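PDB 1JYK: CTP:phosphocholine Cytidylyltransferase from Streptococcus pneumoniae, which catalyses the transfer of a cytidylyl group from CTP to phosphocholine, yielding CDP-choline and pyrophosphate. Local coordinates for residues N128-K132 with L246-L250; I59-E64 with Y87-Y92; V114-L118 with I193-D198; F65-I71 with K132-N137. One frame throughout, in Å; residues are numbered along the deposited sequence.

How the contacts relate
Three of the four contacts gather round helix 58-68. Its first turns meet helix 87-92 in contact 2, and its last turn and the bend that follows meet loop 132-137 in contact 4; these two centres lie about 13 Å apart, joined by a probable hydrogen bond from Lys67 NZ to Tyr92 O. Contact 1 shares Lys132 with contact 4, their centres being about 17 Å apart, and touches contact 2 where the rings of Tyr129 and Tyr61 pack. Contact 3 touches none of the others; it lies on the opposite side of the chain's centre from contact 1, about 32 Å away between centres, and fastens helix 187-201 to the loop before strand 121-125.

Contact 1. Residues N128-K132 with L246-L250; sequences NYLFK and LEEIL
Leu246 is the first residue of 246-250 to reach strand 128-130, and its two methyls go to different rings. CD2 lies 3.7 Å from CB of Tyr129, where the two side chains cross at about a right angle. CD1 lies 3.6 Å from CZ of Phe131, the side chains sliding past each other in opposite directions. Three residues on, Ile249 adds a lighter touch at the exposed side, with CG2 4.1 Å from CZ of Phe131. Leu250, one turn after Leu246 and tied to it by the helical bond from its N to Leu246 O, closes the contact. Its CD1 sits over one face of the Tyr129 ring in a CH-pi contact, 4.2 Å from the centroid and 26° off the normal. Its CD2 reaches the far end of the same tyrosine, 3.8 Å from OH, and also the Phe131 ring, 3.8 Å from CE1. The tyrosine is sent out to the helix by its first torsion, which turns CG away from the backbone N (chi1 178°). Within 128-132, CE1 of Tyr129 stands 3.6 Å above the Phe131 ring plane, over its centre. The leucines pack against the two rings together, and the contact is made by apolar groups apart from the tyrosine hydroxyl, which lies against Leu250 CD2. In the fold, the C-terminal helix 240-250 lies against the small antiparallel ladder of strands 128-130 and 234-236. Val53 of strand 52-53 touches both leucines and Tyr129, while Tyr61 and Leu58 of helix 58-68 pack on the tyrosine as well.

Contact 2. Residues I59-E64 with Y87-Y92; sequences IEYQIE and YLKEKY
Glu60 OE2 accepts two bonds from helix 87-92, one from Tyr87 OH at 2.7 Å and one from Lys91 NZ at 3.1 Å, the latter a salt bridge. The helices belong to successive beta-alpha-beta crossovers of a Rossmann-like sheet, connecting parallel strands 27-32, 74-78 and 95-98. The tyrosine arrives on the anti side of the oxygen, the lysine from above the opposite face of the carboxylate plane, 46° out of it. Glu60 OE1 is bridged to Lys56, so both oxygens are engaged. One turn later, Tyr92 OH donates to the anti lone pair of Glu64 OE1 at 2.7 Å, and Lys56 also pairs with that oxygen. Glu60, its chain extended beyond CG, is a knob in the hole formed by Tyr87, Leu88, Lys91 and Tyr92. Beside these polar groups, Leu88 meets Ile59 and Ile63 through methyl contacts of 4.2 Å, CD1 to Ile59 CG2 and CD2 to Ile63 CD1, and all three rest on Ile76 of the sheet. The segment axes run 31° apart and approach to 12.2 Å. Over one face of the Tyr92 ring sits Ile63 CG2, 3.6 Å from the centroid; the opposite face carries Lys91 CG.

Contact 3. Residues V114-L118 with I193-D198; sequences VKEEL and IVSFID
Lys115 and Asp198 cross at about a right angle, and the ammonium end of the lysine meets the carboxylate. The ammonium NZ donates to OD2 of Asp198 at 2.8 Å, using the syn lone pair. Two torsions set this up: CG of Lys115 lies between the backbone N and the carbonyl carbon (chi1 67°), and the chain, extended as far as CE, turns at its last bond (chi4 85°). That turn also gives NZ a second partner in its own segment, Glu116 OE2 at 2.6 Å, met nearly along the C-O bond direction. Under the lysine chain, CD passes 4.1 Å from Ile197 CG2. Val194 packs more closely below: its CG2 lies 3.3 Å from the backbone O of Lys115, while its CG1 faces Glu116 OE2 at 3.8 Å, the two side chains again roughly perpendicular. Deeper in, Leu118 meets Ile193 at about a right angle, CD2 to CG2 3.6 Å apart. Leu111 of helix 108-112 packs on the leucine, and Val215 of helix 213-216 on the isoleucine. The contact thus pins helix 187-201 to the loop between helix 108-112 and strand 121-125, with an apolar floor and a charged edge. That edge is a network of three: Glu116 OE2 and Asp198 OD2 stay 5.0 Å apart with one ammonium between them, which probably offsets the repulsion of the two carboxylates.

Contact 4. Residues F65-I71 with K132-N137; sequences FLKEKGI and KNMFRN
Asn133 lays its side chain over the Phe65 ring because its CG points away from the backbone N (chi1 -166°), placing the amide over the ring, within bonding distance of the Phe65 carbonyl. The amide and ring planes are 17° apart and stacked. CB stands over the ring centre in a CH-pi contact, 3.7 Å from the centroid. From this position ND2 donates to the backbone O of Phe65 at 3.0 Å (N-H...O angle 147°), approaching tilted from the carbonyl plane. The other end of the amide turns inward: OD1 accepts from Phe135 N at 3.1 Å, closing an Asx turn. One side chain thus shapes its own loop and holds the last turn of helix 58-68. The aliphatic chain of Lys69 slides past in the opposite direction, with CE 3.5 Å from Asn133 ND2 and CG 3.3 Å from Phe135 O. Phe135 enters the core beneath. Leu66 CD2 sits over the centre of one face, 3.9 Å from the centroid, SE of Met134, a selenomethionine, lies over the opposite face, offset from its centre, and Phe65 CB meets the edge. Ile71 CD1 adds an apolar touch at Phe135 CB, 4.0 Å away. Leu130 and Ile124 pack on the same phenylalanine, and Tyr122 meets it edge-to-face. The helix ends in a Schellman motif with Gly70 at the C-prime position, Ile71 N bonding to Leu66 O and Gly70 N to Lys67 O. A water bridges Gly70 O and Asn137 ND2. The asparagine therefore supplies a donor to a carbonyl of the terminal turn while its acceptor steadies the loop, so helix end and loop are probably fixed together over a mixed apolar core round Phe135.

Contact 1. Residues N128-K132 with L246-L250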
# COMPACT_ATOMS: atom_id res chain seq x y z
N ASN A 128 -5.80 -5.19 2.81
CA ASN A 128 -5.15 -5.93 3.87
C ASN A 128 -5.84 -5.60 5.19
O ASN A 128 -6.30 -4.48 5.38
CB ASN A 128 -3.68 -5.54 4.00
CG ASN A 128 -2.82 -6.12 2.89
OD1 ASN A 128 -3.13 -7.18 2.35
ND2 ASN A 128 -1.74 -5.43 2.55
N TYR A 129 -5.91 -6.58 6.07
CA TYR A 129 -6.48 -6.35 7.39
C TYR A 129 -5.29 -6.31 8.33
O TYR A 129 -4.49 -7.25 8.38
CB TYR A 129 -7.42 -7.49 7.78
CG TYR A 129 -8.00 -7.30 9.17
CD1 TYR A 129 -7.41 -7.91 10.28
CD2 TYR A 129 -9.12 -6.50 9.37
CE1 TYR A 129 -7.92 -7.72 11.56
CE2 TYR A 129 -9.64 -6.30 10.65
CZ TYR A 129 -9.04 -6.91 11.74
OH TYR A 129 -9.56 -6.73 12.99
N LEU A 130 -5.15 -5.22 9.08
CA LEU A 130 -4.03 -5.07 10.00
C LEU A 130 -4.39 -5.51 11.42
O LEU A 130 -5.21 -4.88 12.08
CB LEU A 130 -3.55 -3.61 10.01
CG LEU A 130 -3.38 -2.98 8.63
CD1 LEU A 130 -3.09 -1.51 8.76
CD2 LEU A 130 -2.25 -3.68 7.89
N PHE A 131 -3.78 -6.60 11.88
CA PHE A 131 -4.04 -7.10 13.23
C PHE A 131 -3.32 -6.27 14.29
O PHE A 131 -3.71 -6.26 15.45
CB PHE A 131 -3.61 -8.56 13.35
CG PHE A 131 -4.66 -9.54 12.91
CD1 PHE A 131 -5.66 -9.95 13.79
CD2 PHE A 131 -4.67 -10.03 11.61
CE1 PHE A 131 -6.66 -10.84 13.37
CE2 PHE A 131 -5.65 -10.92 11.19
CZ PHE A 131 -6.65 -11.32 12.07
N LYS A 132 -2.26 -5.57 13.88
CA LYS A 132 -1.50 -4.76 14.81
C LYS A 132 -1.24 -3.37 14.24
O LYS A 132 -1.09 -3.23 13.02
CB LYS A 132 -0.17 -5.44 15.13
CG LYS A 132 -0.31 -6.75 15.90
CD LYS A 132 0.52 -6.73 17.18
CE LYS A 132 1.94 -7.21 16.92
NZ LYS A 132 2.82 -7.05 18.12
N LEU A 246 -10.71 -15.12 7.28
CA LEU A 246 -10.52 -14.01 8.21
C LEU A 246 -11.78 -13.75 9.02
O LEU A 246 -11.71 -13.48 10.22
CB LEU A 246 -10.16 -12.73 7.44
CG LEU A 246 -10.09 -11.45 8.29
CD1 LEU A 246 -9.01 -11.59 9.36
CD2 LEU A 246 -9.79 -10.25 7.38
N GLU A 247 -12.93 -13.83 8.37
CA GLU A 247 -14.19 -13.61 9.05
C GLU A 247 -14.32 -14.60 10.19
O GLU A 247 -14.73 -14.25 11.29
CB GLU A 247 -15.36 -13.77 8.07
CG GLU A 247 -15.57 -12.56 7.16
CD GLU A 247 -16.20 -11.37 7.88
OE1 GLU A 247 -17.16 -10.79 7.33
OE2 GLU A 247 -15.74 -11.00 8.98
N GLU A 248 -13.95 -15.85 9.92
CA GLU A 248 -14.01 -16.91 10.92
C GLU A 248 -13.09 -16.57 12.09
O GLU A 248 -13.43 -16.76 13.25
CB GLU A 248 -13.61 -18.25 10.31
CG GLU A 248 -14.13 -19.48 11.05
CD GLU A 248 -15.49 -19.25 11.72
OE1 GLU A 248 -16.42 -18.75 11.04
OE2 GLU A 248 -15.63 -19.57 12.93
N ILE A 249 -11.90 -16.06 11.76
CA ILE A 249 -10.94 -15.68 12.78
C ILE A 249 -11.49 -14.54 13.62
O ILE A 249 -11.48 -14.60 14.85
CB ILE A 249 -9.61 -15.26 12.15
CG1 ILE A 249 -8.94 -16.47 11.50
CG2 ILE A 249 -8.69 -14.67 13.22
CD1 ILE A 249 -7.75 -16.13 10.65
N LEU A 250 -11.99 -13.50 12.96
CA LEU A 250 -12.53 -12.35 13.68
C LEU A 250 -13.77 -12.71 14.50
O LEU A 250 -14.13 -11.99 15.44
CB LEU A 250 -12.83 -11.21 12.69
CG LEU A 250 -11.60 -10.67 11.93
CD1 LEU A 250 -11.97 -9.39 11.22
CD2 LEU A 250 -10.45 -10.43 12.90

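Contact 2. Residues I59-E64 with Y87-Y92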
# COMPACT_ATOMS: atom_id res chain seq x y z
N ILE A 59 -10.97 -0.43 4.96
CA ILE A 59 -10.23 0.82 5.04
C ILE A 59 -10.44 1.59 6.35
O ILE A 59 -9.55 2.33 6.78
CB ILE A 59 -10.57 1.74 3.83
CG1 ILE A 59 -9.49 2.82 3.68
CG2 ILE A 59 -11.95 2.36 4.00
CD1 ILE A 59 -9.48 3.48 2.31
N GLU A 60 -11.59 1.41 6.99
CA GLU A 60 -11.85 2.10 8.25
C GLU A 60 -10.90 1.63 9.36
O GLU A 60 -10.46 2.43 10.18
CB GLU A 60 -13.31 1.90 8.68
CG GLU A 60 -14.28 2.73 7.84
CD GLU A 60 -15.71 2.72 8.37
OE1 GLU A 60 -15.96 2.13 9.44
OE2 GLU A 60 -16.58 3.30 7.69
N TYR A 61 -10.57 0.35 9.37
CA TYR A 61 -9.64 -0.16 10.37
C TYR A 61 -8.29 0.54 10.20
O TYR A 61 -7.65 0.91 11.18
CB TYR A 61 -9.43 -1.67 10.21
CG TYR A 61 -10.62 -2.51 10.60
CD1 TYR A 61 -11.49 -3.02 9.64
CD2 TYR A 61 -10.85 -2.85 11.94
CE1 TYR A 61 -12.55 -3.85 9.99
CE2 TYR A 61 -11.92 -3.68 12.31
CZ TYR A 61 -12.76 -4.17 11.32
OH TYR A 61 -13.80 -5.00 11.67
N GLN A 62 -7.88 0.71 8.95
CA GLN A 62 -6.61 1.36 8.65
C GLN A 62 -6.62 2.84 9.01
O GLN A 62 -5.70 3.32 9.67
CB GLN A 62 -6.27 1.19 7.16
CG GLN A 62 -6.25 -0.26 6.68
CD GLN A 62 -6.00 -0.38 5.18
OE1 GLN A 62 -6.31 0.53 4.41
NE2 GLN A 62 -5.43 -1.51 4.77
N ILE A 63 -7.65 3.55 8.58
CA ILE A 63 -7.79 4.98 8.87
C ILE A 63 -7.77 5.25 10.38
O ILE A 63 -7.11 6.19 10.85
CB ILE A 63 -9.11 5.56 8.26
CG1 ILE A 63 -8.99 5.66 6.74
CG2 ILE A 63 -9.39 6.94 8.82
CD1 ILE A 63 -10.32 5.83 6.03
N GLU A 64 -8.48 4.42 11.14
CA GLU A 64 -8.53 4.60 12.59
C GLU A 64 -7.17 4.34 13.26
O GLU A 64 -6.80 5.05 14.19
CB GLU A 64 -9.63 3.71 13.19
CG GLU A 64 -11.00 4.33 12.98
CD GLU A 64 -12.15 3.41 13.33
OE1 GLU A 64 -13.22 3.54 12.70
OE2 GLU A 64 -12.00 2.56 14.23
N TYR A 87 -18.56 9.37 1.88
CA TYR A 87 -18.86 9.53 3.31
C TYR A 87 -17.62 9.64 4.22
O TYR A 87 -17.71 10.17 5.32
CB TYR A 87 -19.74 8.38 3.80
CG TYR A 87 -18.98 7.10 4.13
CD1 TYR A 87 -18.80 6.69 5.45
CD2 TYR A 87 -18.44 6.31 3.10
CE1 TYR A 87 -18.10 5.52 5.75
CE2 TYR A 87 -17.75 5.14 3.39
CZ TYR A 87 -17.58 4.74 4.72
OH TYR A 87 -16.89 3.58 5.00
N LEU A 88 -16.48 9.12 3.75
CA LEU A 88 -15.26 9.14 4.54
C LEU A 88 -14.68 10.54 4.74
O LEU A 88 -13.94 10.77 5.69
CB LEU A 88 -14.20 8.23 3.90
CG LEU A 88 -14.51 6.73 3.85
CD1 LEU A 88 -13.52 6.05 2.91
CD2 LEU A 88 -14.45 6.11 5.25
N LYS A 89 -15.01 11.47 3.87
CA LYS A 89 -14.49 12.82 4.01
C LYS A 89 -14.99 13.48 5.30
O LYS A 89 -14.20 14.05 6.06
CB LYS A 89 -14.88 13.66 2.79
CG LYS A 89 -14.28 13.14 1.50
CD LYS A 89 -14.56 14.09 0.36
CE LYS A 89 -16.02 14.09 -0.01
NZ LYS A 89 -16.28 14.84 -1.26
N GLU A 90 -16.29 13.39 5.56
CA GLU A 90 -16.82 13.99 6.78
C GLU A 90 -16.64 13.06 7.99
O GLU A 90 -16.63 13.49 9.14
CB GLU A 90 -18.29 14.37 6.59
CG GLU A 90 -18.47 15.83 6.15
CD GLU A 90 -19.89 16.18 5.75
OE1 GLU A 90 -20.82 15.42 6.09
OE2 GLU A 90 -20.08 17.22 5.09
N LYS A 91 -16.50 11.76 7.73
CA LYS A 91 -16.33 10.82 8.83
C LYS A 91 -14.93 10.86 9.42
O LYS A 91 -14.77 10.72 10.64
CB LYS A 91 -16.65 9.40 8.37
CG LYS A 91 -16.60 8.38 9.50
CD LYS A 91 -17.22 7.06 9.06
CE LYS A 91 -17.03 5.99 10.12
NZ LYS A 91 -17.98 4.87 9.96
N TYR A 92 -13.92 11.05 8.58
CA TYR A 92 -12.53 11.06 9.04
C TYR A 92 -11.67 12.24 8.63
O TYR A 92 -10.56 12.40 9.14
CB TYR A 92 -11.81 9.78 8.59
CG TYR A 92 -12.42 8.51 9.10
CD1 TYR A 92 -13.07 7.63 8.24
CD2 TYR A 92 -12.30 8.15 10.45
CE1 TYR A 92 -13.58 6.42 8.69
CE2 TYR A 92 -12.82 6.94 10.91
CZ TYR A 92 -13.45 6.09 10.02
OH TYR A 92 -13.92 4.87 10.45

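Contact 3. Residues V114-L118 with I193-D198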
# COMPACT_ATOMS: atom_id res chain seq x y z
N VAL A 114 -0.37 11.55 -6.93
CA VAL A 114 -0.04 12.21 -5.66
C VAL A 114 1.46 12.17 -5.39
O VAL A 114 1.90 12.24 -4.24
CB VAL A 114 -0.79 11.55 -4.47
CG1 VAL A 114 -2.28 11.82 -4.58
CG2 VAL A 114 -0.53 10.05 -4.44
N LYS A 115 2.25 12.09 -6.46
CA LYS A 115 3.70 11.99 -6.32
C LYS A 115 4.33 13.06 -5.43
O LYS A 115 5.26 12.77 -4.69
CB LYS A 115 4.37 12.00 -7.70
CG LYS A 115 4.26 13.31 -8.47
CD LYS A 115 4.62 13.08 -9.93
CE LYS A 115 4.55 14.36 -10.74
NZ LYS A 115 5.81 15.13 -10.63
N GLU A 116 3.82 14.28 -5.49
CA GLU A 116 4.40 15.33 -4.68
C GLU A 116 4.06 15.20 -3.19
O GLU A 116 4.55 15.96 -2.36
CB GLU A 116 3.98 16.71 -5.21
CG GLU A 116 4.26 16.91 -6.72
CD GLU A 116 5.73 16.68 -7.12
OE1 GLU A 116 6.63 16.89 -6.29
OE2 GLU A 116 5.98 16.28 -8.28
N GLU A 117 3.22 14.22 -2.86
CA GLU A 117 2.82 13.98 -1.47
C GLU A 117 3.59 12.81 -0.87
O GLU A 117 3.42 12.48 0.30
CB GLU A 117 1.33 13.68 -1.41
CG GLU A 117 0.46 14.73 -2.05
CD GLU A 117 0.06 15.83 -1.08
OE1 GLU A 117 0.50 15.78 0.09
OE2 GLU A 117 -0.69 16.74 -1.48
N LEU A 118 4.43 12.17 -1.68
CA LEU A 118 5.17 11.00 -1.23
C LEU A 118 6.09 11.22 -0.03
O LEU A 118 6.19 10.35 0.84
CB LEU A 118 5.97 10.41 -2.39
CG LEU A 118 6.57 9.02 -2.14
CD1 LEU A 118 5.50 8.03 -1.70
CD2 LEU A 118 7.23 8.54 -3.42
N ILE A 193 12.53 9.03 -5.91
CA ILE A 193 11.45 8.26 -6.52
C ILE A 193 10.58 9.12 -7.45
O ILE A 193 10.14 8.64 -8.50
CB ILE A 193 10.58 7.58 -5.44
CG1 ILE A 193 11.36 6.44 -4.80
CG2 ILE A 193 9.27 7.06 -6.04
CD1 ILE A 193 10.80 5.98 -3.46
N VAL A 194 10.33 10.37 -7.09
CA VAL A 194 9.51 11.23 -7.93
C VAL A 194 10.21 11.47 -9.27
O VAL A 194 9.57 11.49 -10.33
CB VAL A 194 9.20 12.59 -7.26
CG1 VAL A 194 8.56 13.55 -8.27
CG2 VAL A 194 8.26 12.39 -6.07
N SER A 195 11.52 11.63 -9.23
CA SER A 195 12.27 11.85 -10.46
C SER A 195 12.17 10.60 -11.34
O SER A 195 12.06 10.69 -12.57
CB SER A 195 13.73 12.17 -10.13
OG SER A 195 14.46 10.99 -9.85
N PHE A 196 12.19 9.42 -10.71
CA PHE A 196 12.07 8.17 -11.45
C PHE A 196 10.66 8.06 -12.02
O PHE A 196 10.45 7.55 -13.13
CB PHE A 196 12.32 6.96 -10.53
CG PHE A 196 13.68 6.95 -9.90
CD1 PHE A 196 13.87 6.36 -8.65
CD2 PHE A 196 14.77 7.52 -10.55
CE1 PHE A 196 15.13 6.35 -8.05
CE2 PHE A 196 16.04 7.52 -9.96
CZ PHE A 196 16.22 6.93 -8.70
N ILE A 197 9.69 8.55 -11.25
CA ILE A 197 8.29 8.52 -11.67
C ILE A 197 8.10 9.43 -12.88
O ILE A 197 7.49 9.04 -13.88
CB ILE A 197 7.35 8.99 -10.53
CG1 ILE A 197 7.20 7.86 -9.49
CG2 ILE A 197 6.00 9.41 -11.10
CD1 ILE A 197 6.50 8.28 -8.21
N ASP A 198 8.63 10.65 -12.78
CA ASP A 198 8.52 11.62 -13.87
C ASP A 198 9.09 11.01 -15.14
O ASP A 198 8.44 11.01 -16.18
CB ASP A 198 9.31 12.90 -13.54
CG ASP A 198 8.65 13.73 -12.46
OD1 ASP A 198 9.36 14.56 -11.86
OD2 ASP A 198 7.44 13.56 -12.22

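Contact 4. Residues F65-I71 with K132-N137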
# COMPACT_ATOMS: atom_id res chain seq x y z
N PHE A 65 -6.44 3.35 12.76
CA PHE A 65 -5.11 3.05 13.29
C PHE A 65 -4.22 4.27 13.08
O PHE A 65 -3.48 4.68 13.97
CB PHE A 65 -4.49 1.86 12.55
CG PHE A 65 -4.70 0.53 13.22
CD1 PHE A 65 -4.33 -0.65 12.58
CD2 PHE A 65 -5.26 0.45 14.49
CE1 PHE A 65 -4.52 -1.88 13.19
CE2 PHE A 65 -5.45 -0.78 15.11
CZ PHE A 65 -5.08 -1.95 14.46
N LEU A 66 -4.32 4.85 11.89
CA LEU A 66 -3.52 6.01 11.53
C LEU A 66 -3.82 7.22 12.41
O LEU A 66 -2.90 7.84 12.96
CB LEU A 66 -3.78 6.38 10.08
CG LEU A 66 -3.12 5.48 9.04
CD1 LEU A 66 -3.85 5.61 7.70
CD2 LEU A 66 -1.64 5.85 8.91
N LYS A 67 -5.09 7.57 12.54
CA LYS A 67 -5.49 8.71 13.35
C LYS A 67 -5.17 8.50 14.83
O LYS A 67 -4.88 9.46 15.54
CB LYS A 67 -6.97 9.00 13.15
CG LYS A 67 -7.32 9.20 11.67
CD LYS A 67 -8.56 10.03 11.49
CE LYS A 67 -8.25 11.50 11.58
NZ LYS A 67 -9.51 12.25 11.73
N GLU A 68 -5.21 7.26 15.28
CA GLU A 68 -4.90 6.96 16.68
C GLU A 68 -3.45 7.35 16.95
O GLU A 68 -3.08 7.63 18.09
CB GLU A 68 -5.06 5.46 16.95
CG GLU A 68 -6.23 5.12 17.85
CD GLU A 68 -6.92 3.83 17.44
OE1 GLU A 68 -6.26 2.77 17.47
OE2 GLU A 68 -8.11 3.88 17.07
N LYS A 69 -2.65 7.36 15.89
CA LYS A 69 -1.23 7.70 15.99
C LYS A 69 -0.91 9.13 15.58
O LYS A 69 0.26 9.51 15.51
CB LYS A 69 -0.41 6.73 15.14
CG LYS A 69 -0.49 5.31 15.61
CD LYS A 69 0.32 5.13 16.87
CE LYS A 69 -0.06 3.85 17.59
NZ LYS A 69 0.72 3.73 18.85
N GLY A 70 -1.95 9.91 15.31
CA GLY A 70 -1.73 11.29 14.94
C GLY A 70 -1.45 11.54 13.47
O GLY A 70 -1.11 12.67 13.09
N ILE A 71 -1.58 10.52 12.64
CA ILE A 71 -1.35 10.69 11.21
C ILE A 71 -2.73 10.99 10.62
O ILE A 71 -3.44 10.11 10.15
CB ILE A 71 -0.74 9.42 10.59
CG1 ILE A 71 0.57 9.08 11.32
CG2 ILE A 71 -0.45 9.66 9.11
CD1 ILE A 71 0.95 7.63 11.26
N LYS A 132 -2.26 -5.57 13.88
CA LYS A 132 -1.50 -4.76 14.81
C LYS A 132 -1.24 -3.37 14.24
O LYS A 132 -1.09 -3.23 13.02
CB LYS A 132 -0.17 -5.44 15.13
CG LYS A 132 -0.31 -6.75 15.90
CD LYS A 132 0.52 -6.73 17.18
CE LYS A 132 1.94 -7.21 16.92
NZ LYS A 132 2.82 -7.05 18.12
N ASN A 133 -1.20 -2.36 15.11
CA ASN A 133 -0.92 -0.98 14.70
C ASN A 133 0.57 -0.64 14.74
O ASN A 133 1.17 -0.25 15.73
CB ASN A 133 -1.70 0.04 15.52
CG ASN A 133 -1.67 1.42 14.87
OD1 ASN A 133 -0.99 1.63 13.86
ND2 ASN A 133 -2.41 2.36 15.45
N MSE A 134 1.07 -0.79 13.55
CA MSE A 134 2.38 -0.66 12.96
C MSE A 134 2.83 0.79 12.78
O MSE A 134 4.02 1.09 12.76
CB MSE A 134 1.95 -1.19 11.70
CG MSE A 134 2.57 -1.24 10.48
SE MSE A 134 0.98 -1.91 10.01
CE MSE A 134 1.39 -3.88 10.38
N PHE A 135 1.84 1.64 12.54
CA PHE A 135 2.08 3.04 12.25
C PHE A 135 2.66 3.87 13.37
O PHE A 135 2.25 3.75 14.52
CB PHE A 135 0.78 3.68 11.74
CG PHE A 135 0.17 2.95 10.58
CD1 PHE A 135 0.87 2.83 9.38
CD2 PHE A 135 -1.08 2.36 10.70
CE1 PHE A 135 0.32 2.13 8.30
CE2 PHE A 135 -1.64 1.65 9.63
CZ PHE A 135 -0.94 1.53 8.42
N ARG A 136 3.62 4.71 13.02
CA ARG A 136 4.23 5.62 13.98
C ARG A 136 4.58 6.93 13.28
O ARG A 136 4.83 6.94 12.07
CB ARG A 136 5.50 5.04 14.62
CG ARG A 136 6.05 3.79 13.99
CD ARG A 136 6.98 3.07 14.96
NE ARG A 136 7.53 3.97 15.97
CZ ARG A 136 7.45 3.77 17.29
NH1 ARG A 136 6.84 2.69 17.77
NH2 ARG A 136 7.97 4.65 18.14
N ASN A 137 4.58 8.02 14.04
CA ASN A 137 4.90 9.32 13.46
C ASN A 137 6.34 9.77 13.72
O ASN A 137 6.67 10.94 13.53
CB ASN A 137 3.90 10.38 13.95
CG ASN A 137 4.03 10.69 15.44
OD1 ASN A 137 4.76 10.02 16.18
ND2 ASN A 137 3.31 11.71 15.89
O HOH W 1 1.53 13.20 13.73